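Local atomic coordinates of KLLA0F20702p (Kluyveromyces lactis, PDB entry 5Y5A), a protein that is probably the Est1 subunit of yeast telomerase, which binds the telomere protein Cdc13 and so brings the enzyme to chromosome ends. Residues 251-256 with 361-366; 345-350 with 398-403; 356-361 with 417-422. One frame throughout, in Å; residues are numbered along the deposited sequence.

How the contacts relate
The first residues to take part, 251-256, start helix 251-263. The chain then reaches the long helix 339-379, which supplies one side of every contact: 345-350 for contact 2, 356-361 for contact 3 and 361-366 for contact 1. Contact 1 closes a loop of 104 residues here. Contact 2 closes when 398-403 on helix 385-410 returns to 345-350, and contact 3 when 417-422 leads into helix 421-433. The loops all cross one another, since their segments alternate along the chain. Contacts 1 and 3 overlap at Ile361. The three contacts together tie helices 251-263, 385-410 and 421-433 to helix 339-379, all in the Est1 DNA/RNA binding domain.

Contact 1 of 3, residues 251-256 with 361-366; sequences FGNAAY and IFQDLI
Gly252 is the first residue of 251-256 to approach the other helix. Its O lies 4.1 Å from Gln363 NE2, too far for a bond. Asn253 follows and makes the polar link. Its OD1 accepts a hydrogen bond from Gln363 NE2 at 2.9 Å, with an N-H...O angle of 159°. The acceptor lies near the amide plane of Gln363, while the donor sits above the carbonyl plane of Asn253. The two amides stand almost perpendicular. Asn253 OD1 is also touched by Met360 of helix 339-379.

One turn on, Tyr256 carries most of the packing. The bond from CA to CB points toward 361-366, and CG is anti to the backbone N (chi1 169°). The chain of Gln363 is extended beyond CG and passes over one ring face. Gln363 CG makes a CH-pi contact 3.7 Å from the centroid of the Tyr256 ring. The Gln363 amide lies nearly parallel to that ring, with Gln363 OE1 3.4 Å from Tyr256 CD2. Ile366 comes instead to the ring edge, where its CG2 is 3.6 Å from Tyr256 CE1. The phenol OH is hydrogen-bonded to Arg260. An alanine in place of Tyr256 would probably open a gap beside Gln363 CG and Ile366 CG2 and leave Arg260 without its hydroxyl partner.

The contact is buried helix packing within an all-helical domain of the TPR clan. The short axes approach to 10.2 Å at an angle of 39°. Glu314 of helix 306-315 accepts a bond from the backbone N of Asn253. On other sides of 361-366, Phe362 packs on helix 421-433 and Leu365 on both that helix and helix 385-410.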
loop_
_atom_site.group_PDB
_atom_site.type_symbol
_atom_site.label_atom_id
_atom_site.label_comp_id
_atom_site.label_asym_id
_atom_site.label_seq_id
_atom_site.Cartn_x
_atom_site.Cartn_y
_atom_site.Cartn_z
ATOM N N PHE A 251 10.229 6.015 7.690
ATOM C CA PHE A 251 10.264 6.534 6.332
ATOM C C PHE A 251 10.213 5.434 5.281
ATOM O O PHE A 251 9.769 5.677 4.170
ATOM C CB PHE A 251 11.500 7.415 6.138
ATOM C CG PHE A 251 11.470 8.663 6.965
ATOM C CD1 PHE A 251 10.425 9.571 6.826
ATOM C CD2 PHE A 251 12.469 8.928 7.890
ATOM C CE1 PHE A 251 10.376 10.721 7.590
ATOM C CE2 PHE A 251 12.431 10.082 8.659
ATOM C CZ PHE A 251 11.379 10.980 8.509
ATOM N N GLY A 252 10.652 4.229 5.624
ATOM C CA GLY A 252 10.502 3.115 4.701
ATOM C C GLY A 252 9.042 2.713 4.569
ATOM O O GLY A 252 8.559 2.472 3.467
ATOM N N ASN A 253 8.338 2.633 5.700
ATOM C CA ASN A 253 6.892 2.435 5.695
ATOM C C ASN A 253 6.209 3.557 4.902
ATOM O O ASN A 253 5.243 3.317 4.178
ATOM C CB ASN A 253 6.327 2.395 7.126
ATOM C CG ASN A 253 6.827 1.194 7.947
ATOM O OD1 ASN A 253 7.604 0.360 7.473
ATOM N ND2 ASN A 253 6.386 1.123 9.200
ATOM N N ALA A 254 6.720 4.780 5.032
ATOM C CA ALA A 254 6.127 5.933 4.348
ATOM C C ALA A 254 6.295 5.818 2.838
ATOM O O ALA A 254 5.330 5.959 2.070
ATOM C CB ALA A 254 6.744 7.254 4.867
ATOM N N ALA A 255 7.528 5.549 2.416
ATOM C CA ALA A 255 7.844 5.342 1.005
ATOM C C ALA A 255 6.974 4.249 0.405
ATOM O O ALA A 255 6.440 4.399 -0.691
ATOM C CB ALA A 255 9.327 4.987 0.836
ATOM N N TYR A 256 6.846 3.141 1.126
ATOM C CA TYR A 256 6.040 2.021 0.658
ATOM C C TYR A 256 4.577 2.434 0.467
ATOM O O TYR A 256 3.974 2.157 -0.568
ATOM C CB TYR A 256 6.143 0.841 1.632
ATOM C CG TYR A 256 5.129 -0.243 1.356
ATOM C CD1 TYR A 256 5.202 -1.018 0.202
ATOM C CD2 TYR A 256 4.088 -0.481 2.243
ATOM C CE1 TYR A 256 4.263 -2.004 -0.055
ATOM C CE2 TYR A 256 3.151 -1.464 1.997
ATOM C CZ TYR A 256 3.240 -2.219 0.853
ATOM O OH TYR A 256 2.293 -3.191 0.627
ATOM N N ILE A 361 11.037 -7.538 5.185
ATOM C CA ILE A 361 11.690 -7.948 3.944
ATOM C C ILE A 361 10.645 -8.075 2.851
ATOM O O ILE A 361 10.867 -7.707 1.696
ATOM C CB ILE A 361 12.458 -9.276 4.124
ATOM C CG1 ILE A 361 13.701 -9.037 4.992
ATOM C CG2 ILE A 361 12.840 -9.857 2.773
ATOM C CD1 ILE A 361 14.363 -10.295 5.511
ATOM N N PHE A 362 9.486 -8.577 3.248
ATOM C CA PHE A 362 8.343 -8.692 2.368
ATOM C C PHE A 362 7.950 -7.306 1.855
ATOM O O PHE A 362 7.745 -7.104 0.656
ATOM C CB PHE A 362 7.197 -9.358 3.136
ATOM C CG PHE A 362 5.992 -9.685 2.300
ATOM C CD1 PHE A 362 5.917 -10.876 1.604
ATOM C CD2 PHE A 362 4.909 -8.823 2.252
ATOM C CE1 PHE A 362 4.797 -11.193 0.844
ATOM C CE2 PHE A 362 3.785 -9.140 1.500
ATOM C CZ PHE A 362 3.734 -10.324 0.797
ATOM N N GLN A 363 7.848 -6.347 2.769
ATOM C CA GLN A 363 7.490 -4.982 2.387
ATOM C C GLN A 363 8.516 -4.402 1.419
ATOM O O GLN A 363 8.154 -3.764 0.435
ATOM C CB GLN A 363 7.365 -4.080 3.617
ATOM C CG GLN A 363 6.761 -2.718 3.283
ATOM C CD GLN A 363 6.429 -1.904 4.514
ATOM O OE1 GLN A 363 5.317 -1.987 5.045
ATOM N NE2 GLN A 363 7.393 -1.113 4.978
ATOM N N ASP A 364 9.793 -4.655 1.695
ATOM C CA ASP A 364 10.880 -4.184 0.847
ATOM C C ASP A 364 10.742 -4.686 -0.591
ATOM O O ASP A 364 10.999 -3.946 -1.536
ATOM C CB ASP A 364 12.234 -4.627 1.416
ATOM C CG ASP A 364 12.719 -3.740 2.555
ATOM O OD1 ASP A 364 11.947 -2.881 3.039
ATOM O OD2 ASP A 364 13.886 -3.923 2.974
ATOM N N LEU A 365 10.343 -5.950 -0.737
ATOM C CA LEU A 365 10.132 -6.556 -2.049
ATOM C C LEU A 365 9.062 -5.815 -2.843
ATOM O O LEU A 365 9.283 -5.429 -3.989
ATOM C CB LEU A 365 9.750 -8.034 -1.897
ATOM C CG LEU A 365 9.280 -8.727 -3.175
ATOM C CD1 LEU A 365 10.435 -8.959 -4.139
ATOM C CD2 LEU A 365 8.565 -10.043 -2.858
ATOM N N ILE A 366 7.908 -5.593 -2.228
ATOM C CA ILE A 366 6.819 -4.893 -2.909
ATOM C C ILE A 366 7.153 -3.429 -3.211
ATOM O O ILE A 366 6.863 -2.935 -4.307
ATOM C CB ILE A 366 5.535 -4.954 -2.088
ATOM C CG1 ILE A 366 5.171 -6.417 -1.813
ATOM C CG2 ILE A 366 4.399 -4.251 -2.822
ATOM C CD1 ILE A 366 4.311 -6.581 -0.588
#

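Contact 2 of 3, residues 345-350 with 398-403; sequences LLFDKI and IFKFFT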
loop_
_atom_site.group_PDB
_atom_site.type_symbol
_atom_site.label_atom_id
_atom_site.label_comp_id
_atom_site.label_asym_id
_atom_site.label_seq_id
_atom_site.Cartn_x
_atom_site.Cartn_y
_atom_site.Cartn_z
ATOM N N LEU A 345 25.119 -3.975 3.496
ATOM C CA LEU A 345 24.615 -4.170 4.853
ATOM C C LEU A 345 23.167 -4.642 4.809
ATOM O O LEU A 345 22.777 -5.535 5.562
ATOM C CB LEU A 345 24.741 -2.883 5.672
ATOM C CG LEU A 345 24.917 -3.055 7.183
ATOM C CD1 LEU A 345 26.041 -4.030 7.470
ATOM C CD2 LEU A 345 25.211 -1.735 7.853
ATOM N N LEU A 346 22.371 -4.032 3.930
ATOM C CA LEU A 346 21.015 -4.501 3.655
ATOM C C LEU A 346 20.995 -5.989 3.291
ATOM O O LEU A 346 20.211 -6.756 3.836
ATOM C CB LEU A 346 20.382 -3.706 2.502
ATOM C CG LEU A 346 19.007 -4.214 2.066
ATOM C CD1 LEU A 346 18.018 -3.943 3.183
ATOM C CD2 LEU A 346 18.525 -3.598 0.748
ATOM N N PHE A 347 21.839 -6.379 2.342
ATOM C CA PHE A 347 21.856 -7.765 1.874
ATOM C C PHE A 347 22.347 -8.673 2.978
ATOM O O PHE A 347 21.828 -9.776 3.144
ATOM C CB PHE A 347 22.716 -7.922 0.611
ATOM C CG PHE A 347 21.992 -7.566 -0.675
ATOM C CD1 PHE A 347 21.337 -6.352 -0.808
ATOM C CD2 PHE A 347 21.983 -8.444 -1.753
ATOM C CE1 PHE A 347 20.678 -6.024 -1.994
ATOM C CE2 PHE A 347 21.322 -8.129 -2.938
ATOM C CZ PHE A 347 20.681 -6.920 -3.066
ATOM N N ASP A 348 23.323 -8.206 3.757
ATOM C CA ASP A 348 23.839 -9.000 4.880
ATOM C C ASP A 348 22.781 -9.208 5.963
ATOM O O ASP A 348 22.616 -10.318 6.469
ATOM C CB ASP A 348 25.086 -8.348 5.491
ATOM C CG ASP A 348 26.340 -8.570 4.649
ATOM O OD1 ASP A 348 26.242 -9.164 3.548
ATOM O OD2 ASP A 348 27.428 -8.141 5.083
ATOM N N LYS A 349 22.067 -8.142 6.323
ATOM C CA LYS A 349 20.999 -8.248 7.318
ATOM C C LYS A 349 19.919 -9.222 6.826
ATOM O O LYS A 349 19.417 -10.042 7.587
ATOM C CB LYS A 349 20.383 -6.876 7.615
ATOM C CG LYS A 349 21.304 -5.909 8.371
ATOM C CD LYS A 349 21.789 -6.519 9.674
ATOM C CE LYS A 349 22.623 -5.550 10.471
ATOM N NZ LYS A 349 23.166 -6.179 11.712
ATOM N N ILE A 350 19.591 -9.145 5.545
ATOM C CA ILE A 350 18.587 -10.039 4.966
ATOM C C ILE A 350 19.035 -11.508 5.083
ATOM O O ILE A 350 18.248 -12.373 5.455
ATOM C CB ILE A 350 18.294 -9.666 3.498
ATOM C CG1 ILE A 350 17.562 -8.321 3.433
ATOM C CG2 ILE A 350 17.462 -10.751 2.793
ATOM C CD1 ILE A 350 17.284 -7.832 2.016
ATOM N N ILE A 398 17.147 -4.951 -9.240
ATOM C CA ILE A 398 15.934 -5.565 -8.724
ATOM C C ILE A 398 16.054 -7.087 -8.760
ATOM O O ILE A 398 15.737 -7.771 -7.782
ATOM C CB ILE A 398 14.696 -5.087 -9.510
ATOM C CG1 ILE A 398 14.475 -3.597 -9.225
ATOM C CG2 ILE A 398 13.462 -5.880 -9.119
ATOM C CD1 ILE A 398 13.282 -3.006 -9.889
ATOM N N PHE A 399 16.552 -7.628 -9.869
ATOM C CA PHE A 399 16.657 -9.082 -9.964
ATOM C C PHE A 399 17.809 -9.619 -9.121
ATOM O O PHE A 399 17.782 -10.764 -8.684
ATOM C CB PHE A 399 16.769 -9.508 -11.428
ATOM C CG PHE A 399 15.430 -9.654 -12.089
ATOM C CD1 PHE A 399 14.761 -8.545 -12.577
ATOM C CD2 PHE A 399 14.802 -10.886 -12.139
ATOM C CE1 PHE A 399 13.507 -8.668 -13.163
ATOM C CE2 PHE A 399 13.541 -11.016 -12.718
ATOM C CZ PHE A 399 12.899 -9.907 -13.233
ATOM N N LYS A 400 18.798 -8.775 -8.858
ATOM C CA LYS A 400 19.833 -9.111 -7.896
ATOM C C LYS A 400 19.192 -9.334 -6.520
ATOM O O LYS A 400 19.517 -10.292 -5.815
ATOM C CB LYS A 400 20.886 -8.003 -7.833
ATOM C CG LYS A 400 22.032 -8.309 -6.895
ATOM C CD LYS A 400 23.086 -7.219 -6.924
ATOM C CE LYS A 400 24.242 -7.579 -6.000
ATOM N NZ LYS A 400 25.352 -6.590 -6.063
ATOM N N PHE A 401 18.269 -8.444 -6.157
ATOM C CA PHE A 401 17.524 -8.539 -4.899
ATOM C C PHE A 401 16.685 -9.816 -4.845
ATOM O O PHE A 401 16.660 -10.509 -3.824
ATOM C CB PHE A 401 16.623 -7.313 -4.729
ATOM C CG PHE A 401 15.994 -7.203 -3.373
ATOM C CD1 PHE A 401 16.661 -6.570 -2.336
ATOM C CD2 PHE A 401 14.727 -7.715 -3.138
ATOM C CE1 PHE A 401 16.082 -6.452 -1.083
ATOM C CE2 PHE A 401 14.140 -7.605 -1.882
ATOM C CZ PHE A 401 14.817 -6.976 -0.859
ATOM N N PHE A 402 16.000 -10.106 -5.953
ATOM C CA PHE A 402 15.239 -11.349 -6.120
ATOM C C PHE A 402 16.095 -12.584 -5.849
ATOM O O PHE A 402 15.758 -13.413 -5.009
ATOM C CB PHE A 402 14.668 -11.464 -7.541
ATOM C CG PHE A 402 13.494 -10.566 -7.821
ATOM C CD1 PHE A 402 13.092 -9.603 -6.911
ATOM C CD2 PHE A 402 12.788 -10.695 -9.012
ATOM C CE1 PHE A 402 12.015 -8.789 -7.181
ATOM C CE2 PHE A 402 11.711 -9.881 -9.287
ATOM C CZ PHE A 402 11.323 -8.923 -8.367
ATOM N N THR A 403 17.202 -12.711 -6.575
ATOM C CA THR A 403 18.032 -13.903 -6.450
ATOM C C THR A 403 18.646 -14.002 -5.061
ATOM O O THR A 403 18.853 -15.099 -4.543
ATOM C CB THR A 403 19.144 -13.938 -7.513
ATOM O OG1 THR A 403 19.997 -12.801 -7.355
ATOM C CG2 THR A 403 18.538 -13.905 -8.891
#
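Phe347 and Phe401 meet in an offset edge-to-face (T-shaped) stack, in which the edge of Phe401 is turned toward the face of Phe347. This is helix-helix packing inside the all-helical Est1 DNA/RNA binding domain, a family of the TPR clan. The ring centroids of Phe347 and Phe401 are 5.9 Å apart and their planes stand at 83°. The two short helix segments run in nearly the same direction, with 11.9 Å between their axes.

The tight part is built round the ring of Phe401. Its CG is anti to the backbone N (chi1 -170°), and the ring's CD1 and CE1 reach the side chains of 345-350. Ile350 makes the closest approach, with CD1 3.6 Å from Phe401 CE1. Leu346 lies one helical turn before Ile350, and its CD2 reaches the ring edge at 4.2 Å from Phe401 CE1. Both aliphatic chains cross the Phe401 side chain at about a right angle. Phe347 CE1 meets the same edge from another position, near Phe401 CD1. Leu368, further along helix 339-379, also packs on Phe401. The touching side chains of this part are all apolar and buried. His404, just after 398-403, adds a polar link: its NE2 is hydrogen-bonded to Phe347 O and its ring meets that of Phe347. It also packs on Ile350.

The looser side belongs to Lys400, which is exposed. Its extended chain crosses Phe347 obliquely, with CG 4.0 Å from Phe347 CE2. The ammonium adds little: Lys400 NZ is 5.8 Å from the centroid of the Phe347 ring, so any cation-pi attraction is weak. The same NZ has a weak hydrogen bond to Gln343. Within 398-403, Thr403 OG1 donates to Lys400 O at 3.0 Å, from a position tilted off the carbonyl plane.

Contact 3 of 3, residues 356-361 with 417-422; sequences KNISMI and CEMFQY
Gln421 NE2 donates a hydrogen bond of 3.0 Å to a water molecule, and the same water is 3.1 Å from Ser359 OG, to which it is also hydrogen-bonded. This bridge links the exposed Ser359 to the buried Gln421. The rest is apolar and centres on Ile358. Its CG1 is anti to the backbone N (chi1 -166°), and CG2 takes the crowded position between N and carbonyl carbon. The CG1 branch faces Tyr422 and the CG2 branch Met419, and both touch Gln421. Ile358 CD1 lies 3.5 Å from Tyr422 CE1. Ile358 CG1 makes an off-centre CH-pi contact, 4.2 Å from the centroid of the Tyr422 ring. Ile358 CG1 also rests 3.8 Å from Gln421 CB. On the other branch, Ile358 CG2 is 3.7 Å from Met419 CE. The Ile358 and Met419 side chains run past each other in opposite directions.

The contact packs 417-422, which leads into helix 421-433, against a kinked part of helix 339-379. Val409 of helix 385-410 touches both Ile358 and Tyr422. Tyr354 also packs on Tyr422, while helix 306-315 covers Asn357 and Ile361.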
loop_
_atom_site.group_PDB
_atom_site.type_symbol
_atom_site.label_atom_id
_atom_site.label_comp_id
_atom_site.label_asym_id
_atom_site.label_seq_id
_atom_site.Cartn_x
_atom_site.Cartn_y
_atom_site.Cartn_z
ATOM N N LYS A 356 13.368 -13.040 12.201
ATOM C CA LYS A 356 12.516 -12.164 12.999
ATOM C C LYS A 356 12.056 -10.912 12.241
ATOM O O LYS A 356 11.254 -10.125 12.749
ATOM C CB LYS A 356 13.251 -11.755 14.272
ATOM C CG LYS A 356 13.539 -12.906 15.242
ATOM C CD LYS A 356 14.293 -12.400 16.462
ATOM C CE LYS A 356 14.894 -13.549 17.270
ATOM N NZ LYS A 356 15.472 -13.080 18.562
ATOM N N ASN A 357 12.556 -10.728 11.023
ATOM C CA ASN A 357 12.295 -9.488 10.305
ATOM C C ASN A 357 11.676 -9.707 8.930
ATOM O O ASN A 357 11.643 -8.796 8.120
ATOM C CB ASN A 357 13.595 -8.686 10.178
ATOM C CG ASN A 357 14.185 -8.311 11.538
ATOM O OD1 ASN A 357 13.628 -7.477 12.249
ATOM N ND2 ASN A 357 15.310 -8.934 11.907
ATOM N N ILE A 358 11.154 -10.909 8.685
ATOM C CA ILE A 358 10.690 -11.285 7.351
ATOM C C ILE A 358 9.558 -10.381 6.853
ATOM O O ILE A 358 9.433 -10.140 5.657
ATOM C CB ILE A 358 10.229 -12.768 7.319
ATOM C CG1 ILE A 358 10.075 -13.264 5.887
ATOM C CG2 ILE A 358 8.935 -12.962 8.097
ATOM C CD1 ILE A 358 11.354 -13.240 5.072
ATOM N N SER A 359 8.763 -9.849 7.772
ATOM C CA SER A 359 7.647 -9.004 7.388
ATOM C C SER A 359 8.135 -7.712 6.726
ATOM O O SER A 359 7.511 -7.213 5.790
ATOM C CB SER A 359 6.779 -8.686 8.601
ATOM O OG SER A 359 5.825 -7.692 8.282
ATOM N N MET A 360 9.256 -7.183 7.207
ATOM C CA MET A 360 9.846 -5.979 6.627
ATOM C C MET A 360 10.529 -6.316 5.298
ATOM O O MET A 360 10.589 -5.488 4.377
ATOM C CB MET A 360 10.844 -5.334 7.612
ATOM C CG MET A 360 11.487 -4.042 7.090
ATOM S SD MET A 360 10.274 -2.730 6.711
ATOM C CE MET A 360 9.711 -2.384 8.372
ATOM N N ILE A 361 11.037 -7.538 5.185
ATOM C CA ILE A 361 11.690 -7.948 3.944
ATOM C C ILE A 361 10.645 -8.075 2.851
ATOM O O ILE A 361 10.867 -7.707 1.696
ATOM C CB ILE A 361 12.458 -9.276 4.124
ATOM C CG1 ILE A 361 13.701 -9.037 4.992
ATOM C CG2 ILE A 361 12.840 -9.857 2.773
ATOM C CD1 ILE A 361 14.363 -10.295 5.511
ATOM N N CYS A 417 5.780 -23.926 7.166
ATOM C CA CYS A 417 4.327 -23.802 7.089
ATOM C C CYS A 417 3.774 -22.716 8.018
ATOM O O CYS A 417 2.589 -22.398 7.970
ATOM C CB CYS A 417 3.664 -25.140 7.419
ATOM S SG CYS A 417 4.069 -26.484 6.261
ATOM N N GLU A 418 4.631 -22.147 8.860
ATOM C CA GLU A 418 4.187 -21.161 9.843
ATOM C C GLU A 418 4.135 -19.738 9.287
ATOM O O GLU A 418 3.307 -18.936 9.697
ATOM C CB GLU A 418 5.097 -21.192 11.072
ATOM C CG GLU A 418 5.317 -22.582 11.636
ATOM C CD GLU A 418 4.023 -23.253 12.037
ATOM O OE1 GLU A 418 3.244 -22.634 12.794
ATOM O OE2 GLU A 418 3.780 -24.396 11.589
ATOM N N MET A 419 5.027 -19.424 8.358
ATOM C CA MET A 419 5.127 -18.066 7.848
ATOM C C MET A 419 4.772 -18.010 6.361
ATOM O O MET A 419 5.465 -18.588 5.522
ATOM C CB MET A 419 6.535 -17.518 8.083
ATOM C CG MET A 419 6.983 -17.547 9.541
ATOM S SD MET A 419 6.022 -16.476 10.639
ATOM C CE MET A 419 6.390 -14.852 9.979
ATOM N N PHE A 420 3.693 -17.305 6.042
ATOM C CA PHE A 420 3.213 -17.255 4.671
ATOM C C PHE A 420 4.198 -16.521 3.773
ATOM O O PHE A 420 4.226 -16.766 2.571
ATOM C CB PHE A 420 1.827 -16.588 4.599
ATOM C CG PHE A 420 1.855 -15.086 4.769
ATOM C CD1 PHE A 420 1.999 -14.249 3.668
ATOM C CD2 PHE A 420 1.723 -14.514 6.027
ATOM C CE1 PHE A 420 2.030 -12.874 3.820
ATOM C CE2 PHE A 420 1.753 -13.139 6.189
ATOM C CZ PHE A 420 1.908 -12.315 5.083
ATOM N N GLN A 421 5.013 -15.639 4.352
ATOM C CA GLN A 421 5.785 -14.687 3.537
ATOM C C GLN A 421 6.781 -15.336 2.584
ATOM O O GLN A 421 7.040 -14.812 1.500
ATOM C CB GLN A 421 6.545 -13.697 4.420
ATOM C CG GLN A 421 5.679 -12.679 5.125
ATOM C CD GLN A 421 5.296 -13.123 6.520
ATOM O OE1 GLN A 421 5.504 -14.282 6.901
ATOM N NE2 GLN A 421 4.737 -12.200 7.294
ATOM N N TYR A 422 7.348 -16.462 2.996
ATOM C CA TYR A 422 8.409 -17.097 2.219
ATOM C C TYR A 422 7.956 -17.489 0.817
ATOM O O TYR A 422 8.561 -17.063 -0.164
ATOM C CB TYR A 422 8.950 -18.301 2.979
ATOM C CG TYR A 422 9.688 -17.861 4.212
ATOM C CD1 TYR A 422 10.864 -17.126 4.101
ATOM C CD2 TYR A 422 9.200 -18.132 5.479
ATOM C CE1 TYR A 422 11.548 -16.703 5.211
ATOM C CE2 TYR A 422 9.884 -17.699 6.611
ATOM C CZ TYR A 422 11.061 -16.983 6.465
ATOM O OH TYR A 422 11.765 -16.545 7.571
HETATM O O HOH W 1 4.128 -9.439 6.388
#